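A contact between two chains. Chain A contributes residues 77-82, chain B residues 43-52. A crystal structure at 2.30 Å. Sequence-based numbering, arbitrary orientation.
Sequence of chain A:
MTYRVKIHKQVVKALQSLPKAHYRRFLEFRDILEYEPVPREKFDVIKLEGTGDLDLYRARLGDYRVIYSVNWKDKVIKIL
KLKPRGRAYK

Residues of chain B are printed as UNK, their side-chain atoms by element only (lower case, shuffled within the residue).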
ATOM      1  N   ILE A  77      -1.969  -8.339  19.143  1.00 32.25           N
ATOM      2  CA  ILE A  77      -1.474  -8.266  17.776  1.00 30.73           C
ATOM      3  C   ILE A  77      -0.553  -9.460  17.590  1.00 31.06           C
ATOM      4  O   ILE A  77       0.363  -9.682  18.382  1.00 32.51           O
ATOM      5  CB  ILE A  77      -0.683  -6.963  17.530  1.00 30.22           C
ATOM      6  CG1 ILE A  77      -1.617  -5.758  17.693  1.00 27.57           C
ATOM      7  CG2 ILE A  77      -0.061  -6.979  16.136  1.00 26.57           C
ATOM      8  CD1 ILE A  77      -0.985  -4.438  17.329  1.00 24.71           C
ATOM      9  N   LYS A  78      -0.796 -10.248  16.554  1.00 31.02           N
ATOM     10  CA  LYS A  78       0.034 -11.417  16.337  1.00 30.44           C
ATOM     11  C   LYS A  78       0.709 -11.314  15.000  1.00 29.47           C
ATOM     12  O   LYS A  78       0.059 -11.032  13.997  1.00 29.25           O
ATOM     13  CB  LYS A  78      -0.803 -12.700  16.377  1.00 30.08           C
ATOM     14  CG  LYS A  78      -1.542 -12.940  17.684  1.00 33.44           C
ATOM     15  CD  LYS A  78      -2.302 -14.260  17.648  1.00 36.01           C
ATOM     16  CE  LYS A  78      -3.199 -14.412  18.855  1.00 37.23           C
ATOM     17  NZ  LYS A  78      -3.897 -15.722  18.830  1.00 41.34           N
ATOM     18  N   ILE A  79       2.024 -11.518  15.003  1.00 28.10           N
ATOM     19  CA  ILE A  79       2.801 -11.495  13.778  1.00 26.76           C
ATOM     20  C   ILE A  79       2.664 -12.918  13.250  1.00 27.15           C
ATOM     21  O   ILE A  79       3.235 -13.850  13.809  1.00 26.04           O
ATOM     22  CB  ILE A  79       4.293 -11.186  14.058  1.00 26.53           C
ATOM     23  CG1 ILE A  79       4.422  -9.885  14.865  1.00 25.46           C
ATOM     24  CG2 ILE A  79       5.071 -11.113  12.744  1.00 21.60           C
ATOM     25  CD1 ILE A  79       3.901  -8.650  14.171  1.00 25.94           C
ATOM     26  N   LEU A  80       1.883 -13.084  12.192  1.00 30.30           N
ATOM     27  CA  LEU A  80       1.655 -14.400  11.612  1.00 33.13           C
ATOM     28  C   LEU A  80       2.790 -14.941  10.745  1.00 34.61           C
ATOM     29  O   LEU A  80       3.256 -16.057  10.972  1.00 36.48           O
ATOM     30  CB  LEU A  80       0.345 -14.404  10.821  1.00 34.26           C
ATOM     31  CG  LEU A  80      -0.940 -14.316  11.658  1.00 36.34           C
ATOM     32  CD1 LEU A  80      -0.850 -15.255  12.860  1.00 36.66           C
ATOM     33  CD2 LEU A  80      -1.140 -12.909  12.140  1.00 36.27           C
ATOM     34  N   LYS A  81       3.230 -14.176   9.748  1.00 35.03           N
ATOM     35  CA  LYS A  81       4.313 -14.648   8.888  1.00 36.29           C
ATOM     36  C   LYS A  81       5.004 -13.554   8.085  1.00 35.71           C
ATOM     37  O   LYS A  81       4.559 -12.407   8.056  1.00 33.90           O
ATOM     38  CB  LYS A  81       3.799 -15.719   7.920  1.00 38.59           C
ATOM     39  CG  LYS A  81       2.891 -15.177   6.834  1.00 40.02           C
ATOM     40  CD  LYS A  81       2.614 -16.219   5.770  1.00 40.81           C
ATOM     41  CE  LYS A  81       3.880 -16.615   5.028  1.00 41.67           C
ATOM     42  NZ  LYS A  81       3.567 -17.577   3.924  1.00 42.07           N
ATOM     43  N   LEU A  82       6.105 -13.933   7.439  1.00 36.61           N
ATOM     44  CA  LEU A  82       6.893 -13.014   6.626  1.00 38.36           C
ATOM     45  C   LEU A  82       6.780 -13.418   5.172  1.00 40.12           C
ATOM     46  O   LEU A  82       6.474 -14.570   4.867  1.00 41.59           O
ATOM     47  CB  LEU A  82       8.363 -13.066   7.033  1.00 36.18           C
ATOM     48  CG  LEU A  82       8.684 -12.886   8.514  1.00 37.67           C
ATOM     49  CD1 LEU A  82      10.194 -12.921   8.711  1.00 39.93           C
ATOM     50  CD2 LEU A  82       8.104 -11.568   9.006  1.00 38.72           C
TER
ATOM     51  N   UNK B  43      -6.113 -19.686   6.075  1.00 52.15           N
ATOM     52  CA  UNK B  43      -5.148 -20.293   6.979  1.00 53.10           C
ATOM     53  C   UNK B  43      -4.686 -19.259   7.995  1.00 51.86           C
ATOM     54  O   UNK B  43      -4.466 -19.583   9.156  1.00 51.48           O
ATOM     55  c   UNK B  43      -2.970 -21.664   7.058  1.00 60.50           C
ATOM     56  c   UNK B  43      -3.937 -20.828   6.203  1.00 55.34           C
ATOM     57  o   UNK B  43      -0.860 -20.892   6.219  1.00 63.34           O
ATOM     58  o   UNK B  43      -1.229 -20.664   8.367  1.00 65.79           O
ATOM     59  c   UNK B  43      -1.589 -21.028   7.226  1.00 63.73           C
ATOM     60  N   UNK B  44      -4.550 -18.011   7.552  1.00 51.49           N
ATOM     61  CA  UNK B  44      -4.104 -16.933   8.434  1.00 50.40           C
ATOM     62  C   UNK B  44      -5.111 -16.634   9.539  1.00 49.62           C
ATOM     63  O   UNK B  44      -4.727 -16.483  10.699  1.00 48.66           O
ATOM     64  c   UNK B  44      -2.594 -15.752   6.696  1.00 48.62           C
ATOM     65  c   UNK B  44      -1.327 -16.020   7.503  1.00 48.11           C
ATOM     66  c   UNK B  44      -2.474 -14.463   5.910  1.00 46.91           C
ATOM     67  c   UNK B  44      -3.812 -15.666   7.625  1.00 49.70           C
ATOM     68  N   UNK B  45      -6.390 -16.532   9.190  1.00 48.36           N
ATOM     69  CA  UNK B  45      -7.401 -16.293  10.212  1.00 47.98           C
ATOM     70  C   UNK B  45      -7.279 -17.459  11.180  1.00 47.17           C
ATOM     71  O   UNK B  45      -7.275 -17.279  12.394  1.00 48.11           O
ATOM     72  c   UNK B  45      -9.087 -14.761   7.641  1.00 52.35           C
ATOM     73  c   UNK B  45      -8.966 -13.821   9.947  1.00 50.26           C
ATOM     74  c   UNK B  45      -8.816 -16.283   9.622  1.00 48.95           C
ATOM     75  c   UNK B  45      -9.446 -14.987   9.100  1.00 50.63           C
ATOM     76  N   UNK B  46      -7.171 -18.658  10.618  1.00 46.29           N
ATOM     77  CA  UNK B  46      -7.038 -19.884  11.397  1.00 45.99           C
ATOM     78  C   UNK B  46      -5.895 -19.770  12.397  1.00 44.13           C
ATOM     79  O   UNK B  46      -6.052 -20.081  13.577  1.00 43.34           O
ATOM     80  o   UNK B  46      -4.783 -23.805  10.205  1.00 55.98           O
ATOM     81  c   UNK B  46      -6.783 -21.070  10.463  1.00 47.94           C
ATOM     82  c   UNK B  46      -5.982 -23.456  10.217  1.00 54.49           C
ATOM     83  o   UNK B  46      -6.846 -23.970   9.472  1.00 55.14           O
ATOM     84  c   UNK B  46      -6.396 -22.352  11.177  1.00 51.17           C
ATOM     85  N   UNK B  47      -4.739 -19.325  11.919  1.00 41.09           N
ATOM     86  CA  UNK B  47      -3.585 -19.181  12.788  1.00 39.94           C
ATOM     87  C   UNK B  47      -3.850 -18.109  13.845  1.00 39.47           C
ATOM     88  O   UNK B  47      -3.632 -18.327  15.035  1.00 37.09           O
ATOM     89  c   UNK B  47      -2.350 -18.793  11.970  1.00 40.66           C
ATOM     90  c   UNK B  47      -1.136 -20.527  13.331  1.00 37.03           C
ATOM     91  c   UNK B  47       0.122 -18.739  12.130  1.00 37.52           C
ATOM     92  c   UNK B  47      -1.090 -19.657  12.087  1.00 38.63           C
ATOM     93  N   UNK B  48      -4.322 -16.954  13.388  1.00 39.38           N
ATOM     94  CA  UNK B  48      -4.618 -15.828  14.253  1.00 40.58           C
ATOM     95  C   UNK B  48      -5.463 -16.242  15.444  1.00 42.64           C
ATOM     96  O   UNK B  48      -5.286 -15.727  16.547  1.00 42.50           O
ATOM     97  c   UNK B  48      -5.332 -14.737  13.461  1.00 41.50           C
ATOM     98  N   UNK B  49      -6.381 -17.176  15.224  1.00 45.12           N
ATOM     99  CA  UNK B  49      -7.253 -17.632  16.297  1.00 47.64           C
ATOM    100  C   UNK B  49      -6.703 -18.810  17.090  1.00 48.78           C
ATOM    101  O   UNK B  49      -7.305 -19.234  18.078  1.00 49.90           O
ATOM    102  c   UNK B  49      -8.650 -17.941  15.744  1.00 48.87           C
ATOM    103  n   UNK B  49     -10.809 -17.439  13.588  1.00 50.40           N
ATOM    104  n   UNK B  49     -12.586 -16.148  12.898  1.00 51.44           N
ATOM    105  c   UNK B  49     -10.839 -16.930  14.952  1.00 50.01           C
ATOM    106  c   UNK B  49      -9.451 -16.672  15.492  1.00 47.99           C
ATOM    107  n   UNK B  49     -11.560 -17.575  11.417  1.00 51.16           N
ATOM    108  c   UNK B  49     -11.654 -17.057  12.636  1.00 51.43           C
ATOM    109  N   UNK B  50      -5.559 -19.332  16.663  1.00 50.68           N
ATOM    110  CA  UNK B  50      -4.912 -20.428  17.381  1.00 52.59           C
ATOM    111  C   UNK B  50      -4.403 -19.813  18.677  1.00 52.67           C
ATOM    112  O   UNK B  50      -3.694 -18.809  18.648  1.00 51.86           O
ATOM    113  c   UNK B  50      -3.729 -20.977  16.578  1.00 53.33           C
ATOM    114  o   UNK B  50      -2.460 -22.930  17.104  1.00 55.03           O
ATOM    115  o   UNK B  50      -2.243 -21.215  18.444  1.00 55.46           O
ATOM    116  c   UNK B  50      -2.746 -21.764  17.440  1.00 54.19           C
ATOM    117  N   UNK B  51      -4.753 -20.415  19.809  1.00 53.76           N
ATOM    118  CA  UNK B  51      -4.318 -19.886  21.096  1.00 54.74           C
ATOM    119  C   UNK B  51      -3.303 -20.787  21.808  1.00 53.68           C
ATOM    120  O   UNK B  51      -2.952 -20.545  22.963  1.00 53.93           O
ATOM    121  c   UNK B  51      -5.579 -17.112  21.801  1.00 62.12           C
ATOM    122  c   UNK B  51      -5.543 -18.318  22.732  1.00 59.89           C
ATOM    123  o   UNK B  51      -6.425 -17.088  20.880  1.00 63.04           O
ATOM    124  c   UNK B  51      -5.539 -19.652  21.992  1.00 56.11           C
ATOM    125  o   UNK B  51      -4.768 -16.179  21.998  1.00 63.23           O
ATOM    126  N   UNK B  52      -2.827 -21.820  21.118  1.00 52.57           N
ATOM    127  CA  UNK B  52      -1.854 -22.730  21.715  1.00 52.67           C
ATOM    128  C   UNK B  52      -0.501 -22.039  21.883  1.00 51.31           C
ATOM    129  O   UNK B  52       0.150 -21.691  20.901  1.00 50.54           O
ATOM    130  c   UNK B  52      -0.750 -25.006  21.476  1.00 57.80           C
ATOM    131  o   UNK B  52      -0.207 -24.750  22.576  1.00 58.68           O
ATOM    132  c   UNK B  52      -1.690 -23.982  20.852  1.00 54.97           C
ATOM    133  o   UNK B  52      -0.554 -26.074  20.859  1.00 58.77           O
TER

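Position 43 has five side-chain atoms: a chain of three carbons, the third carrying two oxygens. The side chain makes no close contact with the strand. The residue is a glutamate, Glu43(B).

Position 44 has four carbons and no other element. The chain forks at its second carbon, which separates leucine from isoleucine. The end of the side chain reaches Leu80(A) and Lys81(A) on the strand. Position 44 is Leu44(B). Its CD2 lies 4.1 Å from CB of Leu80(A). The same CD2 is 4.3 Å from CD of Lys81(A), so it meets the aliphatic part of that lysine.

Position 45 also has four carbons, forked at the second. Its CA-to-CB bond points away from the strand, and the side chain touches nothing there. It is Leu45(B), buried against other parts of the structure.

Position 46 repeats the pattern of position 43: three carbons, with two oxygens on the third. It is out of reach of the strand and exposed. It is Glu46(B).

Position 47 has four carbons, again forked at the second. Its CA-to-CB bond points toward the strand, and a terminal carbon packs on Leu80(A). It is Leu47(B), with CD1 3.7 Å from CD1 of Leu80(A). Both chi angles lie between the usual wells.

Position 48 has a single side-chain carbon. Its backbone comes closer to chain A than its methyl does. It is Ala48(B). The backbone N is 3.9 Å from CD1 of Leu80(A), and the backbone O accepts a hydrogen bond from NZ of Lys78(A) at 2.7 Å.

Position 49 has three carbons, then a nitrogen, then a carbon bearing two more nitrogens. Its CA-to-CB bond points away from the strand, and the side chain makes no contact there. The residue touches a crystal neighbour. The guanidinium group identifies Arg49(B).

Position 50 has two carbons, the second carrying two oxygens. Its carboxylate does not touch the strand. It is Asp50(B). Its backbone O takes a weak hydrogen bond from NZ of Lys78(A) at 3.1 Å.

Position 51 has three carbons, with two oxygens on the third. Its CA-to-CB bond points away from the strand, but the end of the side chain comes nearer and meets NZ of Lys78(A). It is Glu51(B), and its OE2 forms a salt bridge with NZ of Lys78(A) at 3.3 Å. The hydrogen bond within it is weak.

Position 52 has two carbons and two oxygens on the second. It is out of reach of the strand. It is Asp52(B). Its backbone N makes a weak hydrogen bond to OD1 of Asp50(B), 2.8 Å long.

The contact joins a polar site to an apolar one. Lys78(A) extends, with chi2 to chi4 all t, to the backbone of Ala48(B) and Asp50(B) and the carboxylate of Glu51(B). There its ammonium meets two backbone oxygens and a carboxylate, which suits its positive charge. Leu80(A), two residues along the strand, packs against Leu44(B) and Leu47(B). Lys81(A) adds a smaller contact, through its CD against Leu44(B).

Chain B (43-52) ELLELARDED
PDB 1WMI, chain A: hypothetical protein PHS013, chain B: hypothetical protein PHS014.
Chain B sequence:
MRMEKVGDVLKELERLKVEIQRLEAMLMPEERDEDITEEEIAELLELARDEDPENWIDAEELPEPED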